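Local coordinates for Acarbose/maltose binding protein GacH (Streptomyces glaucescens, PDB 3K01), which serves as the solute receptor of an ABC transporter, binding acarbose and an acarbose homolog and probably maltose, at residues Asn247-Gly252 and Ala271-Ala276; Ala144-Lys149 and Gly277-Ala282; Asp240-Met245 and Met257-Trp262; Gly178-Tyr183 and Gly252-Met257. One frame throughout, in Å; residues are numbered along the deposited sequence.

The four contacts lie on the same side of the chain's centre and show how one lobe of a solute-binding protein is knit round a sheet. Contacts 2, 3 and 4 reach that sheet, where Phe146 N of contact 2 lies 2.8 Å from Met257 O, in a residue shared by contacts 3 and 4. Contact 1 closes the end of helix 241-251, whose start is used in contact 3; their centres are about 13 Å apart, and Phe249 of contact 1 packs on Met257. Centres of contacts 1 and 4, which share Gly252, are about 11 Å apart. In this family the solute binds between two lobes; contact 3 is nearest the chain's centre, about 14 Å between centres.

Contact 1 of 4, residues Asn247-Gly252 and Ala271-Ala276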
loop_
_atom_site.group_PDB
_atom_site.type_symbol
_atom_site.label_atom_id
_atom_site.label_comp_id
_atom_site.label_asym_id
_atom_site.label_seq_id
_atom_site.Cartn_x
_atom_site.Cartn_y
_atom_site.Cartn_z
ATOM N N ASN A 247 -17.565 -10.825 -3.294
ATOM C CA ASN A 247 -18.727 -11.534 -3.813
ATOM C C ASN A 247 -19.622 -10.581 -4.590
ATOM O O ASN A 247 -20.176 -10.940 -5.641
ATOM C CB ASN A 247 -19.537 -12.192 -2.680
ATOM C CG ASN A 247 -18.789 -13.338 -2.009
ATOM O OD1 ASN A 247 -17.841 -13.873 -2.546
ATOM N ND2 ASN A 247 -19.208 -13.677 -0.800
ATOM N N ALA A 248 -19.794 -9.363 -4.077
ATOM C CA ALA A 248 -20.645 -8.378 -4.746
ATOM C C ALA A 248 -20.066 -8.016 -6.108
ATOM O O ALA A 248 -20.824 -7.886 -7.105
ATOM C CB ALA A 248 -20.813 -7.120 -3.889
ATOM N N PHE A 249 -18.759 -7.808 -6.176
ATOM C CA PHE A 249 -18.179 -7.377 -7.433
ATOM C C PHE A 249 -18.104 -8.538 -8.434
ATOM O O PHE A 249 -18.402 -8.366 -9.629
ATOM C CB PHE A 249 -16.797 -6.770 -7.198
ATOM C CG PHE A 249 -16.166 -6.211 -8.425
ATOM C CD1 PHE A 249 -16.562 -4.967 -8.895
ATOM C CD2 PHE A 249 -15.245 -6.935 -9.150
ATOM C CE1 PHE A 249 -15.969 -4.429 -10.039
ATOM C CE2 PHE A 249 -14.667 -6.387 -10.317
ATOM C CZ PHE A 249 -15.037 -5.138 -10.760
ATOM N N LYS A 250 -17.682 -9.709 -7.976
ATOM C CA LYS A 250 -17.588 -10.878 -8.866
ATOM C C LYS A 250 -18.911 -11.289 -9.464
ATOM O O LYS A 250 -18.957 -11.803 -10.611
ATOM C CB LYS A 250 -16.974 -12.054 -8.124
ATOM C CG LYS A 250 -15.450 -11.844 -7.891
ATOM C CD LYS A 250 -14.875 -12.764 -6.825
ATOM C CE LYS A 250 -14.893 -14.223 -7.232
ATOM N NZ LYS A 250 -14.330 -15.074 -6.142
ATOM N N SER A 251 -19.982 -11.078 -8.715
ATOM C CA SER A 251 -21.313 -11.474 -9.158
ATOM C C SER A 251 -22.057 -10.385 -9.923
ATOM O O SER A 251 -23.105 -10.656 -10.511
ATOM C CB SER A 251 -22.169 -11.856 -7.955
ATOM O OG SER A 251 -22.455 -10.714 -7.166
ATOM N N GLY A 252 -21.565 -9.147 -9.923
ATOM C CA GLY A 252 -22.297 -8.066 -10.571
ATOM C C GLY A 252 -23.399 -7.456 -9.736
ATOM O O GLY A 252 -24.166 -6.633 -10.236
ATOM N N ALA A 271 -17.784 -14.865 -11.614
ATOM C CA ALA A 271 -18.702 -15.292 -12.649
ATOM C C ALA A 271 -18.872 -14.269 -13.755
ATOM O O ALA A 271 -19.171 -14.643 -14.890
ATOM C CB ALA A 271 -20.045 -15.640 -12.056
ATOM N N ARG A 272 -18.667 -12.983 -13.466
ATOM C CA ARG A 272 -18.802 -11.977 -14.517
ATOM C C ARG A 272 -17.488 -11.642 -15.199
ATOM O O ARG A 272 -17.449 -10.759 -16.062
ATOM C CB ARG A 272 -19.525 -10.749 -13.976
ATOM C CG ARG A 272 -21.052 -11.018 -13.935
ATOM C CD ARG A 272 -21.745 -9.836 -13.465
ATOM N NE ARG A 272 -23.148 -10.130 -13.286
ATOM C CZ ARG A 272 -24.062 -9.808 -14.174
ATOM N NH1 ARG A 272 -23.705 -9.224 -15.317
ATOM N NH2 ARG A 272 -25.341 -10.098 -13.948
ATOM N N PHE A 273 -16.429 -12.386 -14.870
ATOM C CA PHE A 273 -15.085 -12.121 -15.405
ATOM C C PHE A 273 -14.393 -13.316 -16.050
ATOM O O PHE A 273 -13.162 -13.362 -16.110
ATOM C CB PHE A 273 -14.206 -11.441 -14.327
ATOM C CG PHE A 273 -14.817 -10.166 -13.834
ATOM C CD1 PHE A 273 -14.653 -8.983 -14.547
ATOM C CD2 PHE A 273 -15.674 -10.167 -12.732
ATOM C CE1 PHE A 273 -15.251 -7.802 -14.160
ATOM C CE2 PHE A 273 -16.299 -8.973 -12.340
ATOM C CZ PHE A 273 -16.093 -7.796 -13.067
ATOM N N LYS A 274 -15.207 -14.247 -16.546
ATOM C CA LYS A 274 -14.690 -15.333 -17.400
ATOM C C LYS A 274 -13.783 -14.755 -18.495
ATOM O O LYS A 274 -12.712 -15.291 -18.759
ATOM C CB LYS A 274 -15.833 -16.133 -18.022
ATOM C CG LYS A 274 -16.571 -17.045 -17.032
ATOM C CD LYS A 274 -17.789 -17.735 -17.683
ATOM C CE LYS A 274 -18.739 -16.738 -18.371
ATOM N NZ LYS A 274 -20.027 -17.336 -18.818
ATOM N N ASP A 275 -14.217 -13.648 -19.097
ATOM C CA ASP A 275 -13.382 -12.838 -19.984
ATOM C C ASP A 275 -12.717 -11.773 -19.122
ATOM O O ASP A 275 -13.386 -10.821 -18.681
ATOM C CB ASP A 275 -14.280 -12.196 -21.052
ATOM C CG ASP A 275 -13.516 -11.324 -22.063
ATOM O OD1 ASP A 275 -12.287 -11.119 -21.952
ATOM O OD2 ASP A 275 -14.187 -10.831 -23.004
ATOM N N ALA A 276 -11.410 -11.908 -18.867
ATOM C CA ALA A 276 -10.649 -10.919 -18.080
ATOM C C ALA A 276 -10.691 -9.534 -18.707
ATOM O O ALA A 276 -10.477 -8.517 -18.025
ATOM C CB ALA A 276 -9.198 -11.370 -17.904
#
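Phe249, in the last turn of helix 241-251, meets Phe273, in the loop after helix 264-268, in the tight half of this contact. Phe249 CE2 lies 3.4 Å from Phe273 CZ. The planes are only 11° apart, yet the rings are slid so far that the centroids stand 5.1 Å from each other and overlap is slight. With CG anti to the carbonyl carbon (chi1 -58°), Phe273 reaches back to the helix and meets Phe249 O edge-on, the oxygen lying in the ring plane 3.5 Å from Phe273 CE2. Val267 and Leu279 pack on both rings.

The other half is looser and faces solvent. Here the extended chain of Arg272 runs beside the helix end, its CD 3.4 Å from Gly252 CA, where a positive phi completes a Schellman motif. Arg272 NE bonds Ser251 O at 2.8 Å, with the oxygen near the guanidinium plane but the donor well above the carbonyl plane. Arg272 N meets Lys250 O almost head-on, at 3.1 Å. The Lys250 amine turns elsewhere, to a salt bridge with Asp266.

Arg272 thus supplies two N-H groups to carbonyls of the final helical turn, and its positive charge should suit the partial negative charge there.

Contact 2 of 4, residues Ala144-Lys149 and Gly277-Ala282; sequences ALFYNK and GNLGVA
Tyr147 pairs with Gly280 in the middle of an antiparallel beta ladder, where strands 144-148 and 279-282 run at 156° within the mixed sheet of a type 2 periplasmic-binding-protein fold.

Backbone bonds set the register. Leu145 and Ala282 form one hydrogen-bonded pair, with Leu145 N 2.7 Å from Ala282 O, and Tyr147 and Gly280 form the next, whose bond from Gly280 N to Tyr147 O is 3.0 Å long. Beyond the strand, Lys149 N continues the series to Asn278 O at 2.9 Å. The Asn278 carboxamide works further out, its OD1 accepting from Glu150 N in the first turn of helix 149-155 and its ND2 giving to Arg272 O.

Each face of the ladder carries one CH-pi contact. The Tyr147 CG sits between the backbone N and the carbonyl carbon (chi1 58°), which lays the ring across the neighbouring strand with Gly280 CA 3.6 Å from its centroid. On the face of Phe146 and Val281, CG2 of Val281 stands over the centre of the phenyl ring, 4.3 Å from the centroid.

Apolar packing is closest where Ala144 CB meets Val281 CG1 at 3.5 Å, tighter than usual; helix 351-360 covers both residues.

Two waters stitch the margin. One joins Lys149 NZ to Gly277 O; the other lies at the edge of the tyrosine ring, 2.7 Å from Tyr147 OH, and donates to Val281 O at 2.8 Å.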
loop_
_atom_site.group_PDB
_atom_site.type_symbol
_atom_site.label_atom_id
_atom_site.label_comp_id
_atom_site.label_asym_id
_atom_site.label_seq_id
_atom_site.Cartn_x
_atom_site.Cartn_y
_atom_site.Cartn_z
ATOM N N ALA A 144 -7.325 1.178 -6.032
ATOM C CA ALA A 144 -7.763 1.621 -7.346
ATOM C C ALA A 144 -9.240 1.306 -7.505
ATOM O O ALA A 144 -9.768 0.461 -6.788
ATOM C CB ALA A 144 -6.950 0.908 -8.444
ATOM N N LEU A 145 -9.890 1.998 -8.441
ATOM C CA LEU A 145 -11.293 1.713 -8.746
ATOM C C LEU A 145 -11.379 0.586 -9.787
ATOM O O LEU A 145 -10.978 0.768 -10.937
ATOM C CB LEU A 145 -11.936 2.973 -9.289
ATOM C CG LEU A 145 -13.448 2.870 -9.552
ATOM C CD1 LEU A 145 -14.244 2.725 -8.286
ATOM C CD2 LEU A 145 -13.884 4.091 -10.359
ATOM N N PHE A 146 -11.880 -0.566 -9.364
ATOM C CA PHE A 146 -12.168 -1.678 -10.278
ATOM C C PHE A 146 -13.570 -1.477 -10.850
ATOM O O PHE A 146 -14.492 -1.066 -10.140
ATOM C CB PHE A 146 -12.202 -3.006 -9.523
ATOM C CG PHE A 146 -10.869 -3.552 -9.089
ATOM C CD1 PHE A 146 -10.634 -4.906 -9.212
ATOM C CD2 PHE A 146 -9.874 -2.771 -8.488
ATOM C CE1 PHE A 146 -9.452 -5.496 -8.781
ATOM C CE2 PHE A 146 -8.671 -3.353 -8.068
ATOM C CZ PHE A 146 -8.467 -4.723 -8.234
ATOM N N TYR A 147 -13.760 -1.781 -12.125
ATOM C CA TYR A 147 -15.080 -1.640 -12.723
ATOM C C TYR A 147 -15.371 -2.777 -13.695
ATOM O O TYR A 147 -14.486 -3.333 -14.349
ATOM C CB TYR A 147 -15.284 -0.261 -13.387
ATOM C CG TYR A 147 -14.310 0.108 -14.470
ATOM C CD1 TYR A 147 -13.077 0.689 -14.159
ATOM C CD2 TYR A 147 -14.645 -0.087 -15.820
ATOM C CE1 TYR A 147 -12.197 1.047 -15.158
ATOM C CE2 TYR A 147 -13.772 0.267 -16.805
ATOM C CZ TYR A 147 -12.560 0.834 -16.464
ATOM O OH TYR A 147 -11.655 1.194 -17.455
ATOM N N ASN A 148 -16.655 -3.115 -13.771
ATOM C CA ASN A 148 -17.196 -4.098 -14.696
ATOM C C ASN A 148 -17.482 -3.377 -16.005
ATOM O O ASN A 148 -18.397 -2.552 -16.102
ATOM C CB ASN A 148 -18.474 -4.672 -14.071
ATOM C CG ASN A 148 -19.102 -5.801 -14.880
ATOM O OD1 ASN A 148 -19.610 -6.812 -14.290
ATOM N ND2 ASN A 148 -19.151 -5.637 -16.176
ATOM N N LYS A 149 -16.681 -3.675 -17.028
ATOM C CA LYS A 149 -16.804 -2.937 -18.289
ATOM C C LYS A 149 -18.167 -3.118 -18.929
ATOM O O LYS A 149 -18.743 -2.152 -19.416
ATOM C CB LYS A 149 -15.698 -3.320 -19.268
ATOM C CG LYS A 149 -14.326 -2.821 -18.845
ATOM C CD LYS A 149 -13.254 -3.192 -19.863
ATOM C CE LYS A 149 -11.893 -2.689 -19.418
ATOM N NZ LYS A 149 -10.922 -2.553 -20.549
ATOM N N GLY A 277 -10.969 -9.496 -20.008
ATOM C CA GLY A 277 -11.188 -8.248 -20.717
ATOM C C GLY A 277 -12.434 -7.492 -20.269
ATOM O O GLY A 277 -12.673 -6.378 -20.727
ATOM N N ASN A 278 -13.220 -8.072 -19.358
ATOM C CA ASN A 278 -14.328 -7.356 -18.751
ATOM C C ASN A 278 -13.931 -6.542 -17.520
ATOM O O ASN A 278 -14.759 -5.824 -16.976
ATOM C CB ASN A 278 -15.463 -8.298 -18.396
ATOM C CG ASN A 278 -16.745 -7.538 -18.136
ATOM O OD1 ASN A 278 -17.070 -6.597 -18.850
ATOM N ND2 ASN A 278 -17.477 -7.934 -17.095
ATOM N N LEU A 279 -12.691 -6.671 -17.066
ATOM C CA LEU A 279 -12.227 -5.930 -15.898
ATOM C C LEU A 279 -11.480 -4.686 -16.303
ATOM O O LEU A 279 -10.540 -4.754 -17.085
ATOM C CB LEU A 279 -11.321 -6.807 -15.044
ATOM C CG LEU A 279 -10.736 -6.089 -13.808
ATOM C CD1 LEU A 279 -11.833 -5.600 -12.847
ATOM C CD2 LEU A 279 -9.756 -7.003 -13.108
ATOM N N GLY A 280 -11.899 -3.553 -15.755
ATOM C CA GLY A 280 -11.127 -2.331 -15.879
ATOM C C GLY A 280 -10.652 -1.893 -14.516
ATOM O O GLY A 280 -11.293 -2.189 -13.480
ATOM N N VAL A 281 -9.536 -1.171 -14.509
ATOM C CA VAL A 281 -8.997 -0.581 -13.280
ATOM C C VAL A 281 -8.611 0.851 -13.576
ATOM O O VAL A 281 -7.954 1.124 -14.594
ATOM C CB VAL A 281 -7.788 -1.382 -12.749
ATOM C CG1 VAL A 281 -7.252 -0.763 -11.485
ATOM C CG2 VAL A 281 -8.183 -2.834 -12.464
ATOM N N ALA A 282 -9.026 1.758 -12.691
ATOM C CA ALA A 282 -8.771 3.190 -12.831
ATOM C C ALA A 282 -8.287 3.731 -11.475
ATOM O O ALA A 282 -8.405 3.071 -10.464
ATOM C CB ALA A 282 -10.040 3.903 -13.258
HETATM O O HOH W 1 -9.310 2.389 -16.712
HETATM O O HOH W 2 -11.123 -4.745 -21.994
#

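Contact 3 of 4, residues Asp240-Met245 and Met257-Trp262; sequences DGWNNM and MVNGPW
Met245 and Trp242, one turn apart on helix 241-251, bring the most surface to strand 257-259 and the loop behind it, with Met257 the main apolar partner on the strand. Met245 leaves the helix with CG anti to its own N (chi1 178°), and CG lies 3.7 Å from Met257 SD, the two side chains crossing at about a right angle. Its sulfur continues to 3.6 Å from Val258 O, a carbonyl that accepts a bond from Trp191 NE1. A bend at chi3 (59°) then carries the methyl CE to 3.5 Å from Asn259 ND2.

Trp242 reaches the same amide with the rim of its six-membered ring. Asn259 OD1 is 3.3 Å from CZ3 and in the plane of the indole, while the amide itself stands nearly upright to that plane. OD1 accepts a hydrogen bond from Gly260 N, and ND2 makes a weak bond to Met257 SD, so the amide's rotation is guided from both ends. Further along the rim, Trp242 CH2 lies 3.5 Å from Trp262 CD1, the indoles tilted obliquely.

Helix 241-251 here connects strand 234-235 to strand 254-259, both parallel to strand 180-183 between them: a beta-alpha-beta crossover that passes over one strand.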
loop_
_atom_site.group_PDB
_atom_site.type_symbol
_atom_site.label_atom_id
_atom_site.label_comp_id
_atom_site.label_asym_id
_atom_site.label_seq_id
_atom_site.Cartn_x
_atom_site.Cartn_y
_atom_site.Cartn_z
ATOM N N ASP A 240 -17.327 -8.927 7.724
ATOM C CA ASP A 240 -16.955 -9.777 6.587
ATOM C C ASP A 240 -16.815 -8.941 5.307
ATOM O O ASP A 240 -17.206 -9.389 4.229
ATOM C CB ASP A 240 -18.002 -10.905 6.434
ATOM C CG ASP A 240 -17.491 -12.116 5.641
ATOM O OD1 ASP A 240 -16.289 -12.339 5.548
ATOM O OD2 ASP A 240 -18.368 -12.848 5.129
ATOM N N GLY A 241 -16.271 -7.735 5.430
ATOM C CA GLY A 241 -16.250 -6.818 4.284
ATOM C C GLY A 241 -15.453 -7.299 3.113
ATOM O O GLY A 241 -15.832 -7.000 1.970
ATOM N N TRP A 242 -14.348 -8.002 3.344
ATOM C CA TRP A 242 -13.569 -8.518 2.218
ATOM C C TRP A 242 -14.422 -9.483 1.368
ATOM O O TRP A 242 -14.565 -9.332 0.138
ATOM C CB TRP A 242 -12.287 -9.214 2.708
ATOM C CG TRP A 242 -11.583 -9.838 1.570
ATOM C CD1 TRP A 242 -11.583 -11.159 1.217
ATOM C CD2 TRP A 242 -10.864 -9.143 0.574
ATOM N NE1 TRP A 242 -10.878 -11.324 0.045
ATOM C CE2 TRP A 242 -10.426 -10.097 -0.359
ATOM C CE3 TRP A 242 -10.538 -7.784 0.386
ATOM C CZ2 TRP A 242 -9.643 -9.736 -1.485
ATOM C CZ3 TRP A 242 -9.778 -7.441 -0.715
ATOM C CH2 TRP A 242 -9.339 -8.418 -1.625
ATOM N N ASN A 243 -14.990 -10.499 2.000
ATOM C CA ASN A 243 -15.793 -11.456 1.252
ATOM C C ASN A 243 -17.014 -10.815 0.677
ATOM O O ASN A 243 -17.402 -11.100 -0.460
ATOM C CB ASN A 243 -16.186 -12.653 2.115
ATOM C CG ASN A 243 -15.034 -13.573 2.411
ATOM O OD1 ASN A 243 -14.838 -13.981 3.563
ATOM N ND2 ASN A 243 -14.289 -13.931 1.398
ATOM N N ASN A 244 -17.658 -9.940 1.430
ATOM C CA ASN A 244 -18.855 -9.305 0.911
ATOM C C ASN A 244 -18.530 -8.457 -0.332
ATOM O O ASN A 244 -19.272 -8.462 -1.323
ATOM C CB ASN A 244 -19.540 -8.441 1.991
ATOM C CG ASN A 244 -20.366 -9.253 2.978
ATOM O OD1 ASN A 244 -20.333 -9.008 4.201
ATOM N ND2 ASN A 244 -21.102 -10.199 2.480
ATOM N N MET A 245 -17.431 -7.726 -0.278
ATOM C CA MET A 245 -17.039 -6.897 -1.402
ATOM C C MET A 245 -16.683 -7.749 -2.621
ATOM O O MET A 245 -17.201 -7.500 -3.710
ATOM C CB MET A 245 -15.831 -6.069 -1.002
ATOM C CG MET A 245 -15.328 -5.200 -2.121
ATOM S SD MET A 245 -14.194 -3.921 -1.602
ATOM C CE MET A 245 -12.919 -4.941 -0.870
ATOM N N MET A 257 -15.780 -1.404 -7.343
ATOM C CA MET A 257 -15.298 -1.521 -5.949
ATOM C C MET A 257 -13.937 -0.854 -5.957
ATOM O O MET A 257 -13.361 -0.609 -7.001
ATOM C CB MET A 257 -15.167 -2.967 -5.478
ATOM C CG MET A 257 -14.095 -3.745 -6.219
ATOM S SD MET A 257 -13.820 -5.374 -5.462
ATOM C CE MET A 257 -12.702 -6.166 -6.605
ATOM N N VAL A 258 -13.412 -0.551 -4.774
ATOM C CA VAL A 258 -12.027 -0.091 -4.659
ATOM C C VAL A 258 -11.203 -1.236 -4.085
ATOM O O VAL A 258 -11.631 -1.915 -3.153
ATOM C CB VAL A 258 -11.966 1.138 -3.764
ATOM C CG1 VAL A 258 -10.518 1.524 -3.420
ATOM C CG2 VAL A 258 -12.691 2.277 -4.429
ATOM N N ASN A 259 -10.041 -1.492 -4.674
ATOM C CA ASN A 259 -9.259 -2.638 -4.236
ATOM C C ASN A 259 -7.840 -2.531 -4.736
ATOM O O ASN A 259 -7.502 -1.568 -5.455
ATOM C CB ASN A 259 -9.935 -3.946 -4.680
ATOM C CG ASN A 259 -9.823 -5.028 -3.638
ATOM O OD1 ASN A 259 -8.836 -5.101 -2.894
ATOM N ND2 ASN A 259 -10.854 -5.867 -3.546
ATOM N N GLY A 260 -7.005 -3.494 -4.357
ATOM C CA GLY A 260 -5.599 -3.459 -4.737
ATOM C C GLY A 260 -5.210 -4.625 -5.611
ATOM O O GLY A 260 -6.021 -5.486 -5.946
ATOM N N PRO A 261 -3.930 -4.685 -6.003
ATOM C CA PRO A 261 -3.435 -5.737 -6.900
ATOM C C PRO A 261 -3.698 -7.139 -6.367
ATOM O O PRO A 261 -3.901 -8.071 -7.154
ATOM C CB PRO A 261 -1.924 -5.448 -6.974
ATOM C CG PRO A 261 -1.868 -3.933 -6.739
ATOM C CD PRO A 261 -2.881 -3.701 -5.664
ATOM N N TRP A 262 -3.720 -7.290 -5.047
ATOM C CA TRP A 262 -3.945 -8.576 -4.404
ATOM C C TRP A 262 -5.323 -9.163 -4.721
ATOM O O TRP A 262 -5.563 -10.346 -4.456
ATOM C CB TRP A 262 -3.778 -8.451 -2.870
ATOM C CG TRP A 262 -4.629 -7.382 -2.310
ATOM C CD1 TRP A 262 -5.948 -7.485 -1.965
ATOM C CD2 TRP A 262 -4.255 -6.024 -2.059
ATOM N NE1 TRP A 262 -6.421 -6.274 -1.519
ATOM C CE2 TRP A 262 -5.393 -5.362 -1.556
ATOM C CE3 TRP A 262 -3.068 -5.301 -2.207
ATOM C CZ2 TRP A 262 -5.386 -3.999 -1.204
ATOM C CZ3 TRP A 262 -3.054 -3.934 -1.837
ATOM C CH2 TRP A 262 -4.214 -3.300 -1.361
#

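Contact 4 of 4, residues Gly178-Tyr183 and Gly252-Met257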
loop_
_atom_site.group_PDB
_atom_site.type_symbol
_atom_site.label_atom_id
_atom_site.label_comp_id
_atom_site.label_asym_id
_atom_site.label_seq_id
_atom_site.Cartn_x
_atom_site.Cartn_y
_atom_site.Cartn_z
ATOM N N GLY A 178 -29.983 -2.809 -12.841
ATOM C CA GLY A 178 -30.333 -3.248 -11.502
ATOM C C GLY A 178 -29.140 -3.324 -10.540
ATOM O O GLY A 178 -29.351 -3.439 -9.335
ATOM N N ALA A 179 -27.905 -3.324 -11.038
ATOM C CA ALA A 179 -26.740 -3.378 -10.145
ATOM C C ALA A 179 -26.599 -2.081 -9.380
ATOM O O ALA A 179 -26.933 -1.025 -9.890
ATOM C CB ALA A 179 -25.493 -3.637 -10.948
ATOM N N THR A 180 -26.092 -2.175 -8.158
ATOM C CA THR A 180 -25.670 -0.982 -7.416
ATOM C C THR A 180 -24.344 -0.476 -8.009
ATOM O O THR A 180 -23.540 -1.275 -8.507
ATOM C CB THR A 180 -25.526 -1.348 -5.932
ATOM O OG1 THR A 180 -26.832 -1.584 -5.413
ATOM C CG2 THR A 180 -24.873 -0.252 -5.107
ATOM N N GLY A 181 -24.124 0.831 -8.006
ATOM C CA GLY A 181 -22.856 1.337 -8.559
ATOM C C GLY A 181 -21.608 0.795 -7.895
ATOM O O GLY A 181 -20.732 0.262 -8.574
ATOM N N LEU A 182 -21.535 0.944 -6.570
ATOM C CA LEU A 182 -20.282 0.748 -5.852
ATOM C C LEU A 182 -20.471 -0.134 -4.636
ATOM O O LEU A 182 -21.435 0.028 -3.876
ATOM C CB LEU A 182 -19.785 2.126 -5.385
ATOM C CG LEU A 182 -18.493 2.198 -4.563
ATOM C CD1 LEU A 182 -17.266 1.729 -5.358
ATOM C CD2 LEU A 182 -18.238 3.572 -3.978
ATOM N N TYR A 183 -19.513 -1.029 -4.385
ATOM C CA TYR A 183 -19.379 -1.617 -3.051
ATOM C C TYR A 183 -18.390 -0.787 -2.282
ATOM O O TYR A 183 -17.250 -0.689 -2.717
ATOM C CB TYR A 183 -18.922 -3.085 -3.080
ATOM C CG TYR A 183 -19.003 -3.673 -1.695
ATOM C CD1 TYR A 183 -20.132 -4.372 -1.294
ATOM C CD2 TYR A 183 -18.010 -3.450 -0.755
ATOM C CE1 TYR A 183 -20.256 -4.865 0.006
ATOM C CE2 TYR A 183 -18.118 -3.961 0.540
ATOM C CZ TYR A 183 -19.222 -4.650 0.891
ATOM O OH TYR A 183 -19.305 -5.115 2.185
ATOM N N GLY A 252 -21.565 -9.147 -9.923
ATOM C CA GLY A 252 -22.297 -8.066 -10.571
ATOM C C GLY A 252 -23.399 -7.456 -9.736
ATOM O O GLY A 252 -24.166 -6.633 -10.236
ATOM N N LYS A 253 -23.480 -7.793 -8.453
ATOM C CA LYS A 253 -24.364 -7.060 -7.557
ATOM C C LYS A 253 -23.978 -5.569 -7.532
ATOM O O LYS A 253 -24.827 -4.683 -7.407
ATOM C CB LYS A 253 -24.292 -7.661 -6.162
ATOM C CG LYS A 253 -25.259 -7.035 -5.192
ATOM C CD LYS A 253 -25.209 -7.763 -3.864
ATOM C CE LYS A 253 -26.270 -7.205 -2.935
ATOM N NZ LYS A 253 -26.311 -7.918 -1.637
ATOM N N VAL A 254 -22.673 -5.307 -7.623
ATOM C CA VAL A 254 -22.193 -3.940 -7.864
ATOM C C VAL A 254 -21.378 -3.906 -9.156
ATOM O O VAL A 254 -20.847 -4.947 -9.584
ATOM C CB VAL A 254 -21.308 -3.388 -6.708
ATOM C CG1 VAL A 254 -22.102 -3.367 -5.420
ATOM C CG2 VAL A 254 -20.040 -4.201 -6.536
ATOM N N ALA A 255 -21.233 -2.708 -9.714
ATOM C CA ALA A 255 -20.426 -2.525 -10.908
ATOM C C ALA A 255 -18.993 -2.096 -10.634
ATOM O O ALA A 255 -18.141 -2.149 -11.542
ATOM C CB ALA A 255 -21.086 -1.504 -11.817
ATOM N N MET A 256 -18.727 -1.628 -9.410
ATOM C CA MET A 256 -17.435 -1.021 -9.045
ATOM C C MET A 256 -17.079 -1.372 -7.632
ATOM O O MET A 256 -17.959 -1.542 -6.797
ATOM C CB MET A 256 -17.520 0.504 -9.167
ATOM C CG MET A 256 -17.778 0.972 -10.596
ATOM S SD MET A 256 -17.873 2.766 -10.795
ATOM C CE MET A 256 -19.587 3.033 -10.267
ATOM N N MET A 257 -15.780 -1.404 -7.343
ATOM C CA MET A 257 -15.298 -1.521 -5.949
ATOM C C MET A 257 -13.937 -0.854 -5.957
ATOM O O MET A 257 -13.361 -0.609 -7.001
ATOM C CB MET A 257 -15.167 -2.967 -5.478
ATOM C CG MET A 257 -14.095 -3.745 -6.219
ATOM S SD MET A 257 -13.820 -5.374 -5.462
ATOM C CE MET A 257 -12.702 -6.166 -6.605
HETATM O O HOH W 3 -28.130 -5.538 -7.462
#
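Met256 wraps its side chain round the carbonyl of Gly181, at the point where two parallel strands both turn a corner. Its CB lies 3.3 Å from Gly181 O and 4.0 Å from CD1 of Leu182, the residue after Gly181. CG, anti to the carbonyl carbon (chi1 -63°), remains 3.6 Å from the same oxygen. SD continues the extended chain, and the turn about CG-SD (chi3 -81°) returns CE to 3.4 Å from Gly181 O. Three carbons of one methionine therefore line a single peptide oxygen.

Backbone bonds hold the two strands on either side of the corner. Before it, Thr180 N donates to Lys253 O at 2.9 Å, and Ala255 N answers to Thr180 O at 3.0 Å, with a weak second bond to Gly181 O. After it, Tyr183 N takes up Met256 O at 2.9 Å, so the parallel register survives the bend. A water bonded to Gly178 O reaches Lys253 O more weakly.

On the face of Thr180, Val254 and Tyr183, Val254 packs with CG2 3.8 Å from Tyr183 CB, and its CG1 lies beside the Leu182-Tyr183 peptide. The phenol continues past it to a hydrogen bond with Asp237.

Within the fold, strand 180-183 runs between strands 234-235 and 254-259. Helix 163-177 packs on Met256 through Leu166 and Ile173, while Asn244 and Met245 of helix 241-251 pack on Tyr183.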